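Local coordinates for protein apolipophorin-3b (Locusta migratoria, PDB 1AEP) that helps load diacylglycerol into the haemolymph lipoprotein lipophorin by covering its expanding hydrophobic surface, so supporting lipid transport during insect flight, at residues A53-S58 and E139-A144; A8-Q13 and A133-A138; H23-T28 and A146-S151; L40-A45 and D87-L92. All coordinates share one frame; numbering follows the deposited sequence.

Contact 1 of 4, residues A53-S58 and E139-A144; sequences AEVTTS and EKTKEA
Lys140 lies against Val55 at its root and reaches towards Glu54 at its tip. Its CB, which points toward 53-58, rests 3.9 Å from Val55 CG2, and there the two side chains slide past each other in opposite directions. CG leaves on the side of the backbone N, and a bend at the next bond (chi2 -139°) carries CD and CE across the gap, past the valine. The amine finally comes to Glu54, with NZ 3.8 Å from OE1. This is a long salt bridge whose glutamate end is poorly ordered, and OE1 also has a long, weak ion pair with Lys51. A long flexible lysine suits such a place, with methylenes beside the core and a charge at the surface. Deeper in, Val55 CG2 meets Thr141 OG1 at 4.1 Å. That hydroxyl bonds to Ala137 O one turn back, which satisfies the polar atom of a buried threonine facing Val108 and Trp112 of helix 94-121. The two axes run almost exactly antiparallel (173°), 10.1 Å apart. An apolar inner face bordered by charged side chains is what amphipathic helices present in the apolipophorin-III five-helix bundle.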
loop_
_atom_site.group_PDB
_atom_site.type_symbol
_atom_site.label_atom_id
_atom_site.label_comp_id
_atom_site.label_asym_id
_atom_site.label_seq_id
_atom_site.Cartn_x
_atom_site.Cartn_y
_atom_site.Cartn_z
ATOM N N ALA A 53 -7.563 -0.436 -1.766
ATOM C CA ALA A 53 -8.910 -0.127 -1.403
ATOM C C ALA A 53 -9.672 -1.403 -1.003
ATOM O O ALA A 53 -10.624 -1.385 -0.221
ATOM C CB ALA A 53 -9.504 0.560 -2.622
ATOM N N GLU A 54 -9.249 -2.539 -1.551
ATOM C CA GLU A 54 -9.889 -3.801 -1.235
ATOM C C GLU A 54 -9.715 -4.134 0.222
ATOM O O GLU A 54 -10.662 -4.529 0.905
ATOM C CB GLU A 54 -9.261 -4.944 -2.035
ATOM C CG GLU A 54 -10.251 -5.944 -2.632
ATOM C CD GLU A 54 -9.715 -6.525 -3.905
ATOM O OE1 GLU A 54 -8.998 -7.485 -3.927
ATOM O OE2 GLU A 54 -10.105 -5.816 -4.964
ATOM N N VAL A 55 -8.464 -3.983 0.668
ATOM C CA VAL A 55 -8.012 -4.213 2.016
ATOM C C VAL A 55 -8.783 -3.326 2.952
ATOM O O VAL A 55 -9.427 -3.772 3.907
ATOM C CB VAL A 55 -6.527 -3.795 2.046
ATOM C CG1 VAL A 55 -5.960 -3.751 3.423
ATOM C CG2 VAL A 55 -5.722 -4.742 1.220
ATOM N N THR A 56 -8.744 -2.033 2.652
ATOM C CA THR A 56 -9.463 -1.056 3.430
ATOM C C THR A 56 -10.890 -1.483 3.720
ATOM O O THR A 56 -11.388 -1.359 4.829
ATOM C CB THR A 56 -9.481 0.211 2.592
ATOM O OG1 THR A 56 -8.284 0.917 2.815
ATOM C CG2 THR A 56 -10.667 1.019 3.011
ATOM N N THR A 57 -11.551 -2.013 2.694
ATOM C CA THR A 57 -12.917 -2.480 2.808
ATOM C C THR A 57 -13.058 -3.727 3.644
ATOM O O THR A 57 -13.969 -3.897 4.434
ATOM C CB THR A 57 -13.533 -2.652 1.425
ATOM O OG1 THR A 57 -13.585 -1.353 0.908
ATOM C CG2 THR A 57 -14.934 -3.205 1.559
ATOM N N SER A 58 -12.113 -4.604 3.516
ATOM C CA SER A 58 -12.252 -5.790 4.306
ATOM C C SER A 58 -11.918 -5.576 5.774
ATOM O O SER A 58 -12.410 -6.276 6.650
ATOM C CB SER A 58 -11.433 -6.869 3.643
ATOM O OG SER A 58 -10.099 -6.642 3.945
ATOM N N GLU A 139 -0.386 -8.911 3.756
ATOM C CA GLU A 139 0.084 -9.751 2.689
ATOM C C GLU A 139 -0.403 -9.267 1.347
ATOM O O GLU A 139 0.339 -9.236 0.364
ATOM C CB GLU A 139 -0.316 -11.195 2.934
ATOM C CG GLU A 139 0.843 -11.951 3.608
ATOM C CD GLU A 139 0.376 -13.139 4.387
ATOM O OE1 GLU A 139 -0.654 -13.721 4.120
ATOM O OE2 GLU A 139 1.178 -13.467 5.371
ATOM N N LYS A 140 -1.680 -8.878 1.332
ATOM C CA LYS A 140 -2.326 -8.354 0.138
ATOM C C LYS A 140 -1.668 -7.068 -0.319
ATOM O O LYS A 140 -1.603 -6.797 -1.508
ATOM C CB LYS A 140 -3.776 -8.034 0.360
ATOM C CG LYS A 140 -4.660 -9.252 0.313
ATOM C CD LYS A 140 -5.930 -8.937 -0.438
ATOM C CE LYS A 140 -7.108 -9.769 0.035
ATOM N NZ LYS A 140 -8.292 -9.620 -0.826
ATOM N N THR A 141 -1.198 -6.267 0.632
ATOM C CA THR A 141 -0.529 -5.025 0.311
ATOM C C THR A 141 0.861 -5.305 -0.276
ATOM O O THR A 141 1.319 -4.652 -1.219
ATOM C CB THR A 141 -0.518 -4.117 1.571
ATOM O OG1 THR A 141 -1.830 -4.021 2.096
ATOM C CG2 THR A 141 0.044 -2.738 1.266
ATOM N N LYS A 142 1.548 -6.305 0.288
ATOM C CA LYS A 142 2.861 -6.734 -0.162
ATOM C C LYS A 142 2.799 -7.184 -1.621
ATOM O O LYS A 142 3.620 -6.762 -2.446
ATOM C CB LYS A 142 3.235 -7.884 0.713
ATOM C CG LYS A 142 4.704 -8.065 0.773
ATOM C CD LYS A 142 5.098 -9.460 0.397
ATOM C CE LYS A 142 5.687 -10.251 1.553
ATOM N NZ LYS A 142 6.859 -11.001 1.112
ATOM N N GLU A 143 1.775 -8.011 -1.933
ATOM C CA GLU A 143 1.531 -8.531 -3.291
ATOM C C GLU A 143 1.274 -7.430 -4.307
ATOM O O GLU A 143 1.819 -7.436 -5.419
ATOM C CB GLU A 143 0.449 -9.639 -3.397
ATOM C CG GLU A 143 0.515 -10.537 -4.697
ATOM C CD GLU A 143 1.795 -11.298 -4.965
ATOM O OE1 GLU A 143 2.464 -11.595 -3.838
ATOM O OE2 GLU A 143 2.181 -11.557 -6.128
ATOM N N ALA A 144 0.422 -6.484 -3.925
ATOM C CA ALA A 144 0.113 -5.380 -4.784
ATOM C C ALA A 144 1.405 -4.686 -5.179
ATOM O O ALA A 144 1.671 -4.451 -6.351
ATOM C CB ALA A 144 -0.816 -4.435 -4.063
#

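Contact 2 of 4, residues A8-Q13 and A133-A138; sequences AEAVQQ and ALQEAA
Ala138, which meets Ala10 across the contact, is held in its helix by its backbone N, bonded to Leu134 O at 2.9 Å. Its CB points toward 8-13, as that of Ala10 points toward 133-138, and the two methyl carbons meet 4.0 Å apart. Alanine suits both positions because a single methyl on each side fills the seam between two helices running side by side. The axes lie 9.4 Å apart and only 15° from parallel, and the CA atoms of Ala10 and Ala138 come within 6.2 Å. Val11 extends the apolar patch inward, its CG2 standing 4.4 Å from the same methyl of Ala138 while the side chain also packs on Trp112 of helix 94-121. On the outer side Gln135 flanks the pair. With its CG anti to the backbone N (chi1 179°), its chain swings toward helix 7-25 until NE2 lies 4.4 Å from Ala10 CB. An amide fits this partly exposed border, where a long arm can cover a methyl and still end in a polar group. Farther along, Gln13 OE1 accepts a hydrogen bond from Lys142 NZ, tying the same two helices together at the surface. Parallel packing of the first and last helices, with small residues at the seam and polar ones beside it, fits the up-and-down five-helix bundle of apolipophorin III.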
loop_
_atom_site.group_PDB
_atom_site.type_symbol
_atom_site.label_atom_id
_atom_site.label_comp_id
_atom_site.label_asym_id
_atom_site.label_seq_id
_atom_site.Cartn_x
_atom_site.Cartn_y
_atom_site.Cartn_z
ATOM N N ALA A 8 4.591 -7.632 12.808
ATOM C CA ALA A 8 5.873 -6.992 12.708
ATOM C C ALA A 8 6.617 -7.522 11.504
ATOM O O ALA A 8 7.094 -6.768 10.651
ATOM C CB ALA A 8 6.622 -7.366 13.968
ATOM N N GLU A 9 6.677 -8.838 11.439
ATOM C CA GLU A 9 7.348 -9.450 10.321
ATOM C C GLU A 9 6.747 -9.032 9.014
ATOM O O GLU A 9 7.427 -8.469 8.149
ATOM C CB GLU A 9 7.392 -10.963 10.356
ATOM C CG GLU A 9 8.772 -11.435 9.831
ATOM C CD GLU A 9 8.698 -12.636 8.936
ATOM O OE1 GLU A 9 7.544 -13.279 9.010
ATOM O OE2 GLU A 9 9.623 -12.984 8.226
ATOM N N ALA A 10 5.465 -9.353 8.878
ATOM C CA ALA A 10 4.726 -9.024 7.681
ATOM C C ALA A 10 5.023 -7.604 7.218
ATOM O O ALA A 10 5.402 -7.351 6.071
ATOM C CB ALA A 10 3.253 -9.187 7.969
ATOM N N VAL A 11 4.884 -6.704 8.169
ATOM C CA VAL A 11 5.094 -5.315 7.924
ATOM C C VAL A 11 6.515 -4.983 7.520
ATOM O O VAL A 11 6.745 -4.032 6.779
ATOM C CB VAL A 11 4.461 -4.464 8.994
ATOM C CG1 VAL A 11 5.011 -3.075 8.913
ATOM C CG2 VAL A 11 2.934 -4.451 8.758
ATOM N N GLN A 12 7.456 -5.786 7.991
ATOM C CA GLN A 12 8.846 -5.557 7.672
ATOM C C GLN A 12 9.136 -5.973 6.237
ATOM O O GLN A 12 9.883 -5.342 5.489
ATOM C CB GLN A 12 9.715 -6.316 8.672
ATOM C CG GLN A 12 10.431 -5.366 9.651
ATOM C CD GLN A 12 11.920 -5.556 9.548
ATOM O OE1 GLN A 12 12.663 -4.588 9.285
ATOM N NE2 GLN A 12 12.360 -6.827 9.701
ATOM N N GLN A 13 8.467 -7.044 5.860
ATOM C CA GLN A 13 8.595 -7.569 4.543
ATOM C C GLN A 13 7.931 -6.649 3.523
ATOM O O GLN A 13 8.365 -6.508 2.387
ATOM C CB GLN A 13 7.945 -8.938 4.636
ATOM C CG GLN A 13 8.917 -10.106 4.875
ATOM C CD GLN A 13 8.207 -11.440 4.700
ATOM O OE1 GLN A 13 7.896 -11.859 3.582
ATOM N NE2 GLN A 13 7.921 -12.110 5.799
ATOM N N ALA A 133 -6.789 -10.825 10.374
ATOM C CA ALA A 133 -7.204 -9.835 9.413
ATOM C C ALA A 133 -6.097 -8.862 9.057
ATOM O O ALA A 133 -5.832 -8.606 7.892
ATOM C CB ALA A 133 -8.364 -9.083 9.972
ATOM N N LEU A 134 -5.456 -8.304 10.074
ATOM C CA LEU A 134 -4.371 -7.385 9.826
ATOM C C LEU A 134 -3.312 -8.085 8.992
ATOM O O LEU A 134 -2.793 -7.515 8.036
ATOM C CB LEU A 134 -3.726 -6.961 11.147
ATOM C CG LEU A 134 -4.438 -5.819 11.870
ATOM C CD1 LEU A 134 -3.682 -5.406 13.172
ATOM C CD2 LEU A 134 -4.620 -4.655 10.918
ATOM N N GLN A 135 -2.991 -9.325 9.361
ATOM C CA GLN A 135 -1.960 -10.094 8.676
ATOM C C GLN A 135 -2.302 -10.354 7.226
ATOM O O GLN A 135 -1.480 -10.178 6.329
ATOM C CB GLN A 135 -1.648 -11.435 9.354
ATOM C CG GLN A 135 -0.592 -12.278 8.647
ATOM C CD GLN A 135 0.648 -12.585 9.458
ATOM O OE1 GLN A 135 1.436 -13.493 9.108
ATOM N NE2 GLN A 135 0.832 -11.827 10.537
ATOM N N GLU A 136 -3.517 -10.793 6.987
ATOM C CA GLU A 136 -3.855 -11.050 5.631
ATOM C C GLU A 136 -3.749 -9.767 4.804
ATOM O O GLU A 136 -3.160 -9.722 3.719
ATOM C CB GLU A 136 -5.102 -11.940 5.508
ATOM C CG GLU A 136 -6.462 -11.285 5.239
ATOM C CD GLU A 136 -7.600 -12.277 5.343
ATOM O OE1 GLU A 136 -7.794 -12.967 6.340
ATOM O OE2 GLU A 136 -8.356 -12.313 4.266
ATOM N N ALA A 137 -4.279 -8.708 5.368
ATOM C CA ALA A 137 -4.234 -7.420 4.708
ATOM C C ALA A 137 -2.809 -6.970 4.383
ATOM O O ALA A 137 -2.551 -6.344 3.352
ATOM C CB ALA A 137 -4.938 -6.385 5.562
ATOM N N ALA A 138 -1.882 -7.283 5.287
ATOM C CA ALA A 138 -0.507 -6.914 5.082
ATOM C C ALA A 138 0.066 -7.667 3.910
ATOM O O ALA A 138 0.857 -7.129 3.164
ATOM C CB ALA A 138 0.359 -7.029 6.313
#

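Contact 3 of 4, residues H23-T28 and A146-S151; sequences HELHET and ANLQNS
Glu24 and Gln149 meet across the contact, where OE2 of the carboxylate lies 3.9 Å from NE2 of the amide and 4.0 Å from Gln149 CG. The two side chains cross at about a right angle and their flat ends are turned 77° apart, making this a loose polar approach. Gln149 gets there with CG anti to its backbone N (chi1 173°) and an extended chain, whereas Glu24 is bent at its CB-CG bond (chi2 -137°). Polar chains such as these suit a partly exposed border. Beneath them Leu25 CD1 and Leu148 CD2 touch at 4.2 Å, each reaching toward the other by its tip. Branched leucines suit the buried interior of this bundle of five amphipathic helices, in which apolar faces turn inward and may become available to lipid when the bundle opens. The next shell surrounds both leucines: Leu148 packs on Gln44 and Phe48 of helix 36-63, and Leu25 on Leu105 of helix 94-121 and on Ile152. Thr28, in a 3-10 turn, packs on Ile152, Leu40 and Leu41. Within helix 131-154, Asn147 O accepts two bonds, from Ser151 N at 3.1 Å and Ser151 OG at 3.0 Å, which arrive from opposite faces of its carbonyl plane; the serine hydroxyl also makes a weak hydrogen bond with Gln44 OE1 of helix 36-63.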
loop_
_atom_site.group_PDB
_atom_site.type_symbol
_atom_site.label_atom_id
_atom_site.label_comp_id
_atom_site.label_asym_id
_atom_site.label_seq_id
_atom_site.Cartn_x
_atom_site.Cartn_y
_atom_site.Cartn_z
ATOM N N HIS A 23 12.141 2.438 -5.944
ATOM C CA HIS A 23 13.404 2.678 -6.629
ATOM C C HIS A 23 13.201 2.590 -8.137
ATOM O O HIS A 23 13.658 3.439 -8.903
ATOM C CB HIS A 23 14.514 1.631 -6.244
ATOM C CG HIS A 23 15.934 1.857 -6.780
ATOM N ND1 HIS A 23 16.799 2.802 -6.216
ATOM C CD2 HIS A 23 16.628 1.257 -7.822
ATOM C CE1 HIS A 23 17.956 2.768 -6.907
ATOM N NE2 HIS A 23 17.891 1.854 -7.884
ATOM N N GLU A 24 12.519 1.511 -8.543
ATOM C CA GLU A 24 12.199 1.175 -9.928
ATOM C C GLU A 24 11.325 2.138 -10.670
ATOM O O GLU A 24 11.410 2.233 -11.892
ATOM C CB GLU A 24 11.675 -0.250 -10.061
ATOM C CG GLU A 24 12.859 -1.218 -10.130
ATOM C CD GLU A 24 12.621 -2.233 -11.181
ATOM O OE1 GLU A 24 12.728 -1.725 -12.399
ATOM O OE2 GLU A 24 12.361 -3.389 -10.937
ATOM N N LEU A 25 10.481 2.831 -9.912
ATOM C CA LEU A 25 9.603 3.802 -10.490
ATOM C C LEU A 25 10.383 4.736 -11.411
ATOM O O LEU A 25 9.930 5.077 -12.507
ATOM C CB LEU A 25 8.921 4.657 -9.446
ATOM C CG LEU A 25 7.480 4.182 -9.335
ATOM C CD1 LEU A 25 7.382 2.784 -9.871
ATOM C CD2 LEU A 25 7.054 4.372 -7.880
ATOM N N HIS A 26 11.592 5.104 -10.962
ATOM C CA HIS A 26 12.551 5.998 -11.667
ATOM C C HIS A 26 13.047 5.449 -12.999
ATOM O O HIS A 26 13.588 6.173 -13.837
ATOM C CB HIS A 26 13.860 6.296 -10.872
ATOM C CG HIS A 26 13.678 7.056 -9.632
ATOM N ND1 HIS A 26 14.355 6.751 -8.444
ATOM C CD2 HIS A 26 12.893 8.118 -9.402
ATOM C CE1 HIS A 26 13.941 7.640 -7.532
ATOM N NE2 HIS A 26 13.056 8.471 -8.080
ATOM N N GLU A 27 12.901 4.163 -13.198
ATOM C CA GLU A 27 13.381 3.624 -14.429
ATOM C C GLU A 27 12.318 3.668 -15.492
ATOM O O GLU A 27 12.520 3.171 -16.601
ATOM C CB GLU A 27 13.882 2.195 -14.246
ATOM C CG GLU A 27 15.423 2.134 -14.216
ATOM C CD GLU A 27 15.940 0.860 -13.632
ATOM O OE1 GLU A 27 16.107 -0.090 -14.534
ATOM O OE2 GLU A 27 16.168 0.725 -12.429
ATOM N N THR A 28 11.168 4.238 -15.133
ATOM C CA THR A 28 10.084 4.340 -16.087
ATOM C C THR A 28 10.454 5.424 -17.080
ATOM O O THR A 28 9.907 5.509 -18.169
ATOM C CB THR A 28 8.682 4.639 -15.501
ATOM O OG1 THR A 28 8.734 5.637 -14.515
ATOM C CG2 THR A 28 7.994 3.358 -14.984
ATOM N N ALA A 146 4.512 -5.979 -4.958
ATOM C CA ALA A 146 5.431 -6.815 -5.716
ATOM C C ALA A 146 4.996 -6.845 -7.176
ATOM O O ALA A 146 5.798 -6.777 -8.098
ATOM C CB ALA A 146 5.403 -8.223 -5.203
ATOM N N ASN A 147 3.685 -6.930 -7.379
ATOM C CA ASN A 147 3.107 -6.961 -8.695
ATOM C C ASN A 147 3.493 -5.749 -9.483
ATOM O O ASN A 147 3.908 -5.853 -10.637
ATOM C CB ASN A 147 1.620 -6.970 -8.579
ATOM C CG ASN A 147 1.134 -8.391 -8.557
ATOM O OD1 ASN A 147 -0.066 -8.627 -8.457
ATOM N ND2 ASN A 147 2.077 -9.343 -8.622
ATOM N N LEU A 148 3.351 -4.596 -8.841
ATOM C CA LEU A 148 3.712 -3.333 -9.448
ATOM C C LEU A 148 5.150 -3.373 -9.895
ATOM O O LEU A 148 5.507 -3.051 -11.024
ATOM C CB LEU A 148 3.574 -2.215 -8.410
ATOM C CG LEU A 148 3.558 -0.791 -8.966
ATOM C CD1 LEU A 148 2.273 -0.199 -8.474
ATOM C CD2 LEU A 148 4.675 -0.078 -8.296
ATOM N N GLN A 149 6.000 -3.793 -8.996
ATOM C CA GLN A 149 7.379 -3.864 -9.338
ATOM C C GLN A 149 7.650 -4.776 -10.523
ATOM O O GLN A 149 8.369 -4.411 -11.441
ATOM C CB GLN A 149 8.066 -4.386 -8.126
ATOM C CG GLN A 149 9.499 -4.652 -8.438
ATOM C CD GLN A 149 10.269 -4.814 -7.170
ATOM O OE1 GLN A 149 9.676 -4.940 -6.078
ATOM N NE2 GLN A 149 11.581 -4.775 -7.338
ATOM N N ASN A 150 7.058 -5.977 -10.501
ATOM C CA ASN A 150 7.231 -6.896 -11.610
ATOM C C ASN A 150 6.922 -6.216 -12.937
ATOM O O ASN A 150 7.598 -6.407 -13.943
ATOM C CB ASN A 150 6.297 -8.100 -11.437
ATOM C CG ASN A 150 6.817 -9.077 -10.400
ATOM O OD1 ASN A 150 7.945 -8.935 -9.891
ATOM N ND2 ASN A 150 6.001 -10.050 -10.080
ATOM N N SER A 151 5.892 -5.364 -12.923
ATOM C CA SER A 151 5.494 -4.625 -14.112
ATOM C C SER A 151 6.534 -3.585 -14.593
ATOM O O SER A 151 6.924 -3.565 -15.756
ATOM C CB SER A 151 4.092 -4.021 -13.928
ATOM O OG SER A 151 3.229 -5.024 -13.388
#

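Contact 4 of 4, residues L40-A45 and D87-L92; sequences LLTEQA and DAATSL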
loop_
_atom_site.group_PDB
_atom_site.type_symbol
_atom_site.label_atom_id
_atom_site.label_comp_id
_atom_site.label_asym_id
_atom_site.label_seq_id
_atom_site.Cartn_x
_atom_site.Cartn_y
_atom_site.Cartn_z
ATOM N N LEU A 40 1.773 3.545 -18.692
ATOM C CA LEU A 40 2.182 2.407 -17.903
ATOM C C LEU A 40 1.929 2.703 -16.416
ATOM O O LEU A 40 1.193 2.019 -15.695
ATOM C CB LEU A 40 3.677 2.089 -18.203
ATOM C CG LEU A 40 4.415 1.421 -17.040
ATOM C CD1 LEU A 40 4.344 -0.085 -17.153
ATOM C CD2 LEU A 40 5.864 1.800 -16.934
ATOM N N LEU A 41 2.532 3.777 -15.954
ATOM C CA LEU A 41 2.392 4.226 -14.602
ATOM C C LEU A 41 0.933 4.380 -14.155
ATOM O O LEU A 41 0.521 3.882 -13.100
ATOM C CB LEU A 41 3.124 5.607 -14.599
ATOM C CG LEU A 41 4.361 5.580 -13.737
ATOM C CD1 LEU A 41 4.972 4.223 -13.945
ATOM C CD2 LEU A 41 5.314 6.678 -14.103
ATOM N N THR A 42 0.177 5.116 -14.950
ATOM C CA THR A 42 -1.179 5.369 -14.573
ATOM C C THR A 42 -1.910 4.103 -14.308
ATOM O O THR A 42 -2.679 3.986 -13.360
ATOM C CB THR A 42 -1.879 6.170 -15.585
ATOM O OG1 THR A 42 -1.259 7.431 -15.569
ATOM C CG2 THR A 42 -3.270 6.351 -14.994
ATOM N N GLU A 43 -1.603 3.159 -15.167
ATOM C CA GLU A 43 -2.191 1.848 -15.087
ATOM C C GLU A 43 -1.832 1.167 -13.799
ATOM O O GLU A 43 -2.683 0.739 -13.023
ATOM C CB GLU A 43 -1.638 1.030 -16.250
ATOM C CG GLU A 43 -2.321 -0.326 -16.385
ATOM C CD GLU A 43 -2.074 -0.951 -17.726
ATOM O OE1 GLU A 43 -1.132 -1.674 -17.971
ATOM O OE2 GLU A 43 -2.994 -0.617 -18.637
ATOM N N GLN A 44 -0.542 1.064 -13.581
ATOM C CA GLN A 44 -0.041 0.443 -12.385
ATOM C C GLN A 44 -0.596 1.093 -11.131
ATOM O O GLN A 44 -1.024 0.423 -10.185
ATOM C CB GLN A 44 1.479 0.547 -12.468
ATOM C CG GLN A 44 1.937 -0.362 -13.600
ATOM C CD GLN A 44 1.252 -1.705 -13.452
ATOM O OE1 GLN A 44 1.362 -2.365 -12.408
ATOM N NE2 GLN A 44 0.516 -2.109 -14.482
ATOM N N ALA A 45 -0.569 2.407 -11.128
ATOM C CA ALA A 45 -1.093 3.111 -9.999
ATOM C C ALA A 45 -2.537 2.708 -9.757
ATOM O O ALA A 45 -2.992 2.535 -8.633
ATOM C CB ALA A 45 -1.004 4.561 -10.349
ATOM N N ASP A 87 -6.064 9.627 -4.708
ATOM C CA ASP A 87 -5.552 10.509 -5.724
ATOM C C ASP A 87 -4.125 10.216 -6.066
ATOM O O ASP A 87 -3.229 10.957 -5.698
ATOM C CB ASP A 87 -5.614 11.944 -5.245
ATOM C CG ASP A 87 -7.011 12.446 -5.236
ATOM O OD1 ASP A 87 -7.811 12.276 -6.148
ATOM O OD2 ASP A 87 -7.310 13.103 -4.121
ATOM N N ALA A 88 -3.905 9.139 -6.792
ATOM C CA ALA A 88 -2.554 8.804 -7.125
ATOM C C ALA A 88 -2.310 8.616 -8.610
ATOM O O ALA A 88 -1.159 8.584 -9.056
ATOM C CB ALA A 88 -2.095 7.644 -6.286
ATOM N N ALA A 89 -3.381 8.509 -9.376
ATOM C CA ALA A 89 -3.212 8.334 -10.796
ATOM C C ALA A 89 -3.892 9.472 -11.514
ATOM O O ALA A 89 -4.411 9.342 -12.615
ATOM C CB ALA A 89 -3.828 7.007 -11.217
ATOM N N THR A 90 -3.918 10.610 -10.826
ATOM C CA THR A 90 -4.553 11.810 -11.316
ATOM C C THR A 90 -3.677 12.742 -12.157
ATOM O O THR A 90 -4.146 13.244 -13.167
ATOM C CB THR A 90 -5.076 12.418 -10.022
ATOM O OG1 THR A 90 -4.009 12.475 -9.090
ATOM C CG2 THR A 90 -6.203 11.538 -9.431
ATOM N N SER A 91 -2.451 12.986 -11.708
ATOM C CA SER A 91 -1.588 13.885 -12.448
ATOM C C SER A 91 -1.663 13.718 -13.944
ATOM O O SER A 91 -1.873 12.623 -14.410
ATOM C CB SER A 91 -0.257 14.306 -11.864
ATOM O OG SER A 91 -0.393 15.717 -11.481
ATOM N N LEU A 92 -1.566 14.819 -14.664
ATOM C CA LEU A 92 -1.659 14.863 -16.125
ATOM C C LEU A 92 -0.332 14.727 -16.838
ATOM O O LEU A 92 -0.296 14.702 -18.061
ATOM C CB LEU A 92 -2.442 16.073 -16.694
ATOM C CG LEU A 92 -3.949 16.076 -16.462
ATOM C CD1 LEU A 92 -4.475 14.656 -16.336
ATOM C CD2 LEU A 92 -4.269 16.897 -15.211
#
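Ala89, Ala45 and Thr42 carry this contact, in which the loop between helices 69-83 and 94-121 of the five-helix bundle folds back over the side of helix 36-63. Ala89 is the centre of it. Its CB points toward the helix and meets two residues three positions apart, nearly one turn, on the same face, lying 3.8 Å from Ala45 CB and 3.9 Å from Thr42 CG2. The methyl of an alanine is small enough to let the chain come close, and the CA atoms of Thr42 and Ala89 are 5.2 Å apart. Ala45 points its CB toward the loop from a buried position and also packs on Leu101 of helix 94-121, so that its short side chain serves two neighbours at once. Thr42 sits nearer the surface and divides its two branches between different tasks. With OG1 beside the backbone N (chi1 -67°), CG2 lies anti to that N and turns its methyl to the loop, while OG1 hydrogen-bonds to Leu38 O in the preceding turn, so the polar branch is satisfied within its own helix. A threonine suits such a border because it offers a methyl to the alanine without placing a bare hydroxyl against it. The loop itself has no regular structure, and Ala88 adds a backbone atom to the contact: its O, which also takes a weak hydrogen bond from Gln97 NE2, lies 4.2 Å from Ala45 CB.

Overall arrangement
From the N terminus, helix 7-25 meets helix 131-154 first in contact 2 and, near its other end, in contact 3; these two wide loops cross, since their segments alternate. Helix 36-63 then supplies contact 4, which closes a shorter loop lying wholly within both, and contact 1, which returns to helix 131-154. Contact 1 falls within the span of contact 3 but crosses contacts 2 and 4. Helix 131-154 thus joins the first two helices of the chain, while contact 4 draws in the connection before helix 94-121. Contacts 2 and 4 lie on opposite sides of the chain's centre, about 25 Å apart between centres.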